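Local coordinates for protein sugar phosphate isomerase/epimerase (Parabacteroides distasonis, PDB 3OBE) that is probably an isomerase or epimerase of sugar phosphates, built on a xylose isomerase-like TIM barrel, its exact substrate not established, at residues G24-S29 and D52-G57; L90-S95 and L126-M131. All coordinates share one frame; numbering follows the deposited sequence.

Contact 1 of 2, residues G24-S29 and D52-G57; sequences GLQTYS and DLEIFG. With EOH (ethanol), chain G.
Gln26 and Glu54 lie beside each other on one face of two parallel strands, and the Gln26 amide ties the packed half together. Gln26 CG is anti to the backbone N (chi1 164°), and a bend at chi2 swings CD toward Glu54. Its NE2 gives one proton to Glu54 OE1 (3.1 Å), on the anti side, and the other to Ile55 O (3.2 Å), nearly straight, from above the carbonyl plane. His244 NE2 also bonds Glu54 OE1. Gln26 OE1 accepts Tyr28 N at 2.8 Å, so three bonds fix the amide. On the Leu53 side, Thr27 CG2 packs on Leu53 CD2 at 3.8 Å. The backbone ladder runs Leu25 N to Asp52 O, Glu54 N to Leu25 O and Thr27 N to Glu54 O.

Beyond the strands the contact opens toward solvent. The exposed Tyr28 sends its ring edge over the face of Phe56 in a T-shaped stack, centroids 5.1 Å apart and planes at 82°. Ethanol, probably from the crystallisation liquor, covers the opposite face of Phe56 with C1.

In the TIM barrel, strand 273-276 flanks 24-26, strand 91-95 flanks 52-55, Leu25 and Leu53 pack on helix 38-48, and Leu53 also touches helix 78-87.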
ATOM      1  N   GLY A  24      -0.478   3.021  10.142  1.00 14.66           N
ATOM      2  CA  GLY A  24      -0.895   3.768   8.975  1.00 13.57           C
ATOM      3  C   GLY A  24      -2.303   3.506   8.488  1.00 12.89           C
ATOM      4  O   GLY A  24      -2.935   2.479   8.816  1.00 13.02           O
ATOM      5  N   LEU A  25      -2.766   4.440   7.669  1.00 12.49           N
ATOM      6  CA  LEU A  25      -4.083   4.346   7.026  1.00 12.53           C
ATOM      7  C   LEU A  25      -3.957   4.756   5.585  1.00 12.76           C
ATOM      8  O   LEU A  25      -3.407   5.835   5.297  1.00 13.55           O
ATOM      9  CB  LEU A  25      -5.096   5.320   7.700  1.00 13.15           C
ATOM     10  CG  LEU A  25      -6.504   5.332   7.066  1.00 13.13           C
ATOM     11  CD1 LEU A  25      -7.239   4.016   7.297  1.00 13.23           C
ATOM     12  CD2 LEU A  25      -7.362   6.473   7.590  1.00 14.77           C
ATOM     13  N   GLN A  26      -4.527   3.957   4.679  1.00 11.74           N
ATOM     14  CA  GLN A  26      -4.740   4.389   3.298  1.00 11.99           C
ATOM     15  C   GLN A  26      -5.990   5.255   3.245  1.00 12.38           C
ATOM     16  O   GLN A  26      -7.087   4.814   3.546  1.00 13.26           O
ATOM     17  CB  GLN A  26      -4.828   3.184   2.364  1.00 11.72           C
ATOM     18  CG  GLN A  26      -5.417   3.433   0.966  1.00 11.84           C
ATOM     19  CD  GLN A  26      -4.759   4.579   0.202  1.00 13.19           C
ATOM     20  OE1 GLN A  26      -5.380   5.613  -0.008  1.00 12.60           O
ATOM     21  NE2 GLN A  26      -3.487   4.407  -0.195  1.00 11.95           N
ATOM     22  N   THR A  27      -5.826   6.530   2.910  1.00 14.29           N
ATOM     23  CA  THR A  27      -6.885   7.469   3.066  1.00 13.64           C
ATOM     24  C   THR A  27      -8.065   7.336   2.075  1.00 12.91           C
ATOM     25  O   THR A  27      -9.163   7.928   2.283  1.00 13.98           O
ATOM     26  CB  THR A  27      -6.342   8.917   2.955  1.00 15.53           C
ATOM     27  OG1 THR A  27      -5.767   9.109   1.669  1.00 15.31           O
ATOM     28  CG2 THR A  27      -5.326   9.231   4.125  1.00 16.22           C
ATOM     29  N   TYR A  28      -7.846   6.562   1.021  1.00 13.89           N
ATOM     30  CA  TYR A  28      -8.919   6.188   0.136  1.00 14.40           C
ATOM     31  C   TYR A  28     -10.062   5.502   0.922  1.00 14.73           C
ATOM     32  O   TYR A  28     -11.222   5.607   0.532  1.00 14.58           O
ATOM     33  CB  TYR A  28      -8.394   5.278  -0.942  1.00 15.05           C
ATOM     34  CG  TYR A  28      -9.391   4.999  -2.045  1.00 14.98           C
ATOM     35  CD1 TYR A  28      -9.755   5.986  -2.946  1.00 21.40           C
ATOM     36  CD2 TYR A  28      -9.988   3.733  -2.142  1.00 18.07           C
ATOM     37  CE1 TYR A  28     -10.669   5.721  -3.961  1.00 24.20           C
ATOM     38  CE2 TYR A  28     -10.905   3.467  -3.147  1.00 23.39           C
ATOM     39  CZ  TYR A  28     -11.238   4.456  -4.028  1.00 25.93           C
ATOM     40  OH  TYR A  28     -12.134   4.173  -5.031  1.00 31.18           O
ATOM     41  N   SER A  29      -9.728   4.908   2.068  1.00 14.28           N
ATOM     42  CA  SER A  29     -10.730   4.301   2.959  1.00 15.11           C
ATOM     43  C   SER A  29     -11.841   5.241   3.378  1.00 16.36           C
ATOM     44  O   SER A  29     -12.927   4.773   3.672  1.00 16.52           O
ATOM     45  CB  SER A  29     -10.068   3.786   4.253  1.00 14.10           C
ATOM     46  OG  SER A  29      -9.046   2.853   3.946  1.00 14.51           O
ATOM     47  N   ASP A  52       0.538   7.583  10.448  1.00 16.45           N
ATOM     48  CA  ASP A  52       1.026   7.595   9.107  1.00 16.36           C
ATOM     49  C   ASP A  52      -0.131   7.489   8.116  1.00 15.02           C
ATOM     50  O   ASP A  52      -1.094   6.791   8.385  1.00 15.46           O
ATOM     51  CB  ASP A  52       1.926   6.395   8.901  1.00 15.36           C
ATOM     52  CG  ASP A  52       3.286   6.601   9.487  1.00 19.15           C
ATOM     53  OD1 ASP A  52       3.421   6.576  10.741  1.00 19.35           O
ATOM     54  OD2 ASP A  52       4.222   6.847   8.684  1.00 20.29           O
ATOM     55  N   LEU A  53       0.001   8.178   6.998  1.00 14.92           N
ATOM     56  CA  LEU A  53      -0.956   8.091   5.895  1.00 13.97           C
ATOM     57  C   LEU A  53      -0.299   7.586   4.639  1.00 13.79           C
ATOM     58  O   LEU A  53       0.826   7.979   4.305  1.00 14.34           O
ATOM     59  CB  LEU A  53      -1.555   9.466   5.614  1.00 14.28           C
ATOM     60  CG  LEU A  53      -2.293  10.157   6.776  1.00 15.46           C
ATOM     61  CD1 LEU A  53      -2.901  11.539   6.321  1.00 16.35           C
ATOM     62  CD2 LEU A  53      -3.373   9.280   7.415  1.00 18.66           C
ATOM     63  N   GLU A  54      -1.061   6.775   3.910  1.00 13.77           N
ATOM     64  CA  GLU A  54      -0.744   6.447   2.525  1.00 13.04           C
ATOM     65  C   GLU A  54      -1.845   7.051   1.677  1.00 12.56           C
ATOM     66  O   GLU A  54      -3.036   6.798   1.915  1.00 12.71           O
ATOM     67  CB  GLU A  54      -0.639   4.922   2.319  1.00 11.98           C
ATOM     68  CG  GLU A  54      -0.320   4.504   0.886  1.00 11.21           C
ATOM     69  CD  GLU A  54      -0.275   3.007   0.781  1.00 12.37           C
ATOM     70  OE1 GLU A  54      -1.372   2.423   0.862  1.00 13.31           O
ATOM     71  OE2 GLU A  54       0.855   2.431   0.627  1.00 12.48           O
ATOM     72  N   ILE A  55      -1.461   7.964   0.789  1.00 12.90           N
ATOM     73  CA  ILE A  55      -2.451   8.735   0.036  1.00 13.35           C
ATOM     74  C   ILE A  55      -2.673   8.126  -1.367  1.00 14.03           C
ATOM     75  O   ILE A  55      -2.233   7.005  -1.650  1.00 13.93           O
ATOM     76  CB  ILE A  55      -2.079  10.244   0.021  1.00 14.12           C
ATOM     77  CG1 ILE A  55      -0.758  10.475  -0.687  1.00 14.32           C
ATOM     78  CG2 ILE A  55      -2.088  10.787   1.509  1.00 13.69           C
ATOM     79  CD1 ILE A  55      -0.515  11.921  -1.029  1.00 19.65           C
ATOM     80  N   PHE A  56      -3.403   8.864  -2.186  1.00 14.47           N
ATOM     81  CA  PHE A  56      -3.800   8.458  -3.507  1.00 14.34           C
ATOM     82  C   PHE A  56      -4.063   9.734  -4.296  1.00 16.85           C
ATOM     83  O   PHE A  56      -4.109  10.814  -3.748  1.00 17.55           O
ATOM     84  CB  PHE A  56      -5.038   7.549  -3.432  1.00 14.84           C
ATOM     85  CG  PHE A  56      -6.274   8.260  -3.000  1.00 15.58           C
ATOM     86  CD1 PHE A  56      -6.541   8.473  -1.671  1.00 17.30           C
ATOM     87  CD2 PHE A  56      -7.171   8.758  -3.952  1.00 20.06           C
ATOM     88  CE1 PHE A  56      -7.713   9.146  -1.273  1.00 16.94           C
ATOM     89  CE2 PHE A  56      -8.330   9.440  -3.555  1.00 19.96           C
ATOM     90  CZ  PHE A  56      -8.582   9.632  -2.227  1.00 19.50           C
ATOM     91  N   GLY A  57      -4.296   9.592  -5.596  1.00 17.61           N
ATOM     92  CA  GLY A  57      -4.886  10.684  -6.364  1.00 19.79           C
ATOM     93  C   GLY A  57      -3.905  11.499  -7.193  1.00 20.27           C
ATOM     94  O   GLY A  57      -4.270  12.519  -7.767  1.00 22.29           O
TER
HETATM   95  C1  EOH G 406      -6.071  12.634  -2.585  1.00 31.32           C
HETATM   96  C2  EOH G 406      -7.299  13.141  -1.886  1.00 31.50           C
HETATM   97  O   EOH G 406      -4.927  12.596  -1.770  1.00 29.75           O

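Contact 2 of 2, residues L90-S95 and L126-M131; sequences LRISSS and LGVSCM. With EOH (ethanol), chain E.
This contact joins strand 91-95 of the TIM barrel to the turn that leads from helix 109-126 into strand 130-133, the place where the barrel closes between its third and fourth strands, and polar bonds to an arginine tip carry much of it. The Arg91 chain is extended from CG to NE (chi3 179°), and NH2 meets two acceptors near the guanidinium plane: Gly127 O at 2.9 Å and Ser129 OG at 2.7 Å. A weak bond from NH1 to Ser129 OG closes a fork on that hydroxyl, while a water bridges Arg91 NE and Gly127 O. Replacing Ser129 by an alanine would probably leave the NH2 and NH1 protons directed at OG without that acceptor, the group then held by Gly127 O and the water at NE.

Ser93 O takes both Ser129 N (2.9 Å) and Cys130 N (3.0 Å), the latter in the carbonyl plane and the former from above it. Ile92 supplies the apolar part: CD1 lies 3.7 Å from Leu126 CD1, and CG2 is 3.8 Å from Val128 CG1.

Ile92 also packs on helix 78-87 and on Ile55 of strand 52-55, whereas Val128 and Met131, a selenomethionine, rest against helix 109-126.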
ATOM      1  N   LEU A  90       0.519  13.912  11.978  0.50 23.12           N
ATOM      2  CA  LEU A  90       0.570  12.731  11.142  0.50 21.55           C
ATOM      3  C   LEU A  90       1.730  12.922  10.164  0.50 20.61           C
ATOM      4  O   LEU A  90       2.338  13.977  10.138  0.50 21.80           O
ATOM      5  CB  LEU A  90      -0.752  12.569  10.387  0.50 20.62           C
ATOM      6  CG  LEU A  90      -2.015  12.338  11.235  0.50 21.63           C
ATOM      7  CD1 LEU A  90      -3.241  12.428  10.387  0.50 17.56           C
ATOM      8  CD2 LEU A  90      -1.944  10.981  11.939  0.50 21.23           C
ATOM      9  N   ARG A  91       2.048  11.889   9.388  1.00 19.57           N
ATOM     10  CA  ARG A  91       3.008  11.994   8.344  1.00 18.89           C
ATOM     11  C   ARG A  91       2.482  11.243   7.137  1.00 16.73           C
ATOM     12  O   ARG A  91       2.037  10.094   7.288  1.00 16.49           O
ATOM     13  CB  ARG A  91       4.316  11.407   8.821  1.00 20.65           C
ATOM     14  CG  ARG A  91       5.354  11.271   7.737  1.00 22.38           C
ATOM     15  CD  ARG A  91       6.750  10.736   8.207  1.00 27.19           C
ATOM     16  NE  ARG A  91       7.527  10.686   6.964  1.00 28.19           N
ATOM     17  CZ  ARG A  91       8.073   9.614   6.412  1.00 29.90           C
ATOM     18  NH1 ARG A  91       8.127   8.450   7.063  1.00 29.77           N
ATOM     19  NH2 ARG A  91       8.632   9.733   5.219  1.00 29.55           N
ATOM     20  N   ILE A  92       2.575  11.863   5.964  1.00 17.62           N
ATOM     21  CA  ILE A  92       2.354  11.152   4.683  1.00 15.84           C
ATOM     22  C   ILE A  92       3.631  10.368   4.359  1.00 15.64           C
ATOM     23  O   ILE A  92       4.642  10.976   3.958  1.00 16.86           O
ATOM     24  CB  ILE A  92       2.008  12.109   3.504  1.00 16.43           C
ATOM     25  CG1 ILE A  92       0.837  13.014   3.859  1.00 19.01           C
ATOM     26  CG2 ILE A  92       1.720  11.269   2.253  1.00 17.79           C
ATOM     27  CD1 ILE A  92       0.602  14.195   2.859  1.00 17.90           C
ATOM     28  N   SER A  93       3.575   9.059   4.539  1.00 15.81           N
ATOM     29  CA  SER A  93       4.715   8.187   4.355  1.00 14.89           C
ATOM     30  C   SER A  93       4.679   7.318   3.137  1.00 14.56           C
ATOM     31  O   SER A  93       5.744   6.819   2.723  1.00 15.84           O
ATOM     32  CB  SER A  93       5.003   7.402   5.604  1.00 15.37           C
ATOM     33  OG  SER A  93       3.892   6.709   6.149  1.00 14.56           O
ATOM     34  N   SER A  94       3.502   7.179   2.509  1.00 14.39           N
ATOM     35  CA  SER A  94       3.369   6.455   1.293  1.00 14.56           C
ATOM     36  C   SER A  94       2.307   7.064   0.380  1.00 13.64           C
ATOM     37  O   SER A  94       1.550   7.930   0.804  1.00 14.17           O
ATOM     38  CB  SER A  94       3.079   4.981   1.620  1.00 13.54           C
ATOM     39  OG  SER A  94       3.090   4.158   0.480  1.00 13.14           O
ATOM     40  N   SER A  95       2.243   6.574  -0.841  1.00 13.11           N
ATOM     41  CA  SER A  95       1.344   7.076  -1.841  1.00 13.82           C
ATOM     42  C   SER A  95       1.111   5.994  -2.871  1.00 13.77           C
ATOM     43  O   SER A  95       2.044   5.343  -3.301  1.00 14.89           O
ATOM     44  CB  SER A  95       1.967   8.313  -2.488  1.00 15.33           C
ATOM     45  OG  SER A  95       1.193   8.740  -3.596  1.00 16.76           O
ATOM     46  N   LEU A 126       6.802  16.011  -1.200  1.00 23.11           N
ATOM     47  CA  LEU A 126       5.759  15.569  -0.279  1.00 23.02           C
ATOM     48  C   LEU A 126       6.384  14.915   0.970  1.00 23.18           C
ATOM     49  O   LEU A 126       5.782  14.961   2.034  1.00 22.87           O
ATOM     50  CB  LEU A 126       4.818  14.593  -0.990  1.00 22.02           C
ATOM     51  CG  LEU A 126       3.515  14.155  -0.322  1.00 23.48           C
ATOM     52  CD1 LEU A 126       2.593  15.379  -0.060  1.00 25.46           C
ATOM     53  CD2 LEU A 126       2.827  13.069  -1.158  1.00 22.60           C
ATOM     54  N   GLY A 127       7.601  14.358   0.824  1.00 22.62           N
ATOM     55  CA  GLY A 127       8.381  13.788   1.927  1.00 21.50           C
ATOM     56  C   GLY A 127       8.029  12.354   2.253  1.00 19.88           C
ATOM     57  O   GLY A 127       8.298  11.883   3.358  1.00 20.49           O
ATOM     58  N   VAL A 128       7.462  11.636   1.287  1.00 18.65           N
ATOM     59  CA  VAL A 128       7.135  10.214   1.510  1.00 17.79           C
ATOM     60  C   VAL A 128       8.371   9.342   1.582  1.00 17.92           C
ATOM     61  O   VAL A 128       9.440   9.688   1.053  1.00 19.91           O
ATOM     62  CB  VAL A 128       6.198   9.644   0.397  1.00 17.66           C
ATOM     63  CG1 VAL A 128       4.884  10.500   0.325  1.00 20.12           C
ATOM     64  CG2 VAL A 128       6.956   9.528  -0.975  1.00 19.38           C
ATOM     65  N   SER A 129       8.235   8.205   2.236  1.00 16.71           N
ATOM     66  CA  SER A 129       9.221   7.150   2.221  1.00 17.54           C
ATOM     67  C   SER A 129       9.017   6.121   1.108  1.00 16.64           C
ATOM     68  O   SER A 129       9.988   5.491   0.690  1.00 17.68           O
ATOM     69  CB  SER A 129       9.252   6.405   3.542  1.00 18.58           C
ATOM     70  OG  SER A 129       9.677   7.317   4.541  1.00 20.74           O
ATOM     71  N   CYS A 130       7.775   5.915   0.703  1.00 15.13           N
ATOM     72  CA  CYS A 130       7.432   4.896  -0.248  1.00 14.47           C
ATOM     73  C   CYS A 130       6.507   5.424  -1.358  1.00 13.61           C
ATOM     74  O   CYS A 130       5.647   6.258  -1.117  1.00 14.64           O
ATOM     75  CB  CYS A 130       6.704   3.743   0.443  1.00 14.62           C
ATOM     76  SG  CYS A 130       7.619   3.105   1.877  1.00 17.98           S
HETATM   77  N   MSE A 131       6.656   4.858  -2.540  1.00 13.73           N
HETATM   78  CA  MSE A 131       5.695   5.105  -3.671  1.00 13.14           C
HETATM   79  C   MSE A 131       5.298   3.747  -4.185  1.00 13.03           C
HETATM   80  O   MSE A 131       6.167   2.929  -4.472  1.00 13.47           O
HETATM   81  CB  MSE A 131       6.368   5.920  -4.751  1.00 13.72           C
HETATM   82  CG  MSE A 131       6.614   7.363  -4.410  1.00 14.51           C
HETATM   83 SE   MSE A 131       7.973   8.188  -5.568  0.75 15.96          SE
HETATM   84  CE  MSE A 131       7.019   8.069  -7.260  1.00 14.59           C
TER
HETATM   85  C1  EOH E 403       7.753   4.058   7.220  1.00 40.31           C
HETATM   86  C2  EOH E 403       6.932   3.287   6.203  1.00 38.67           C
HETATM   87  O   EOH E 403       7.938   5.404   6.807  1.00 40.08           O
HETATM   88  O   HOH W   1       7.604  13.582   5.897  1.00 26.11           O
HETATM   89  O   HOH W   2       5.443  13.582   4.261  1.00 19.29           O

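Overall arrangement
Contacts 1 and 2 follow each other along the chain and meet at neighbouring strands 52-55 and 91-95, their centres about 9 Å apart. The backbone joins them through a probable hydrogen bond of 2.8 Å from Leu53 N to Arg91 O. Polar side chains add Asp52 OD2 to Ser93 OG at 2.6 Å, also a probable hydrogen bond, and Glu54 OE2 to Ser94 OG. An apolar touch, Ile55 CD1 to Leu126 CD2 at 3.5 Å, brings contact 1 against the helix end of contact 2. Glu54 also bonds His244 and lies close to Glu216, a polar cluster consistent with a pocket within the barrel, although no substrate is bound.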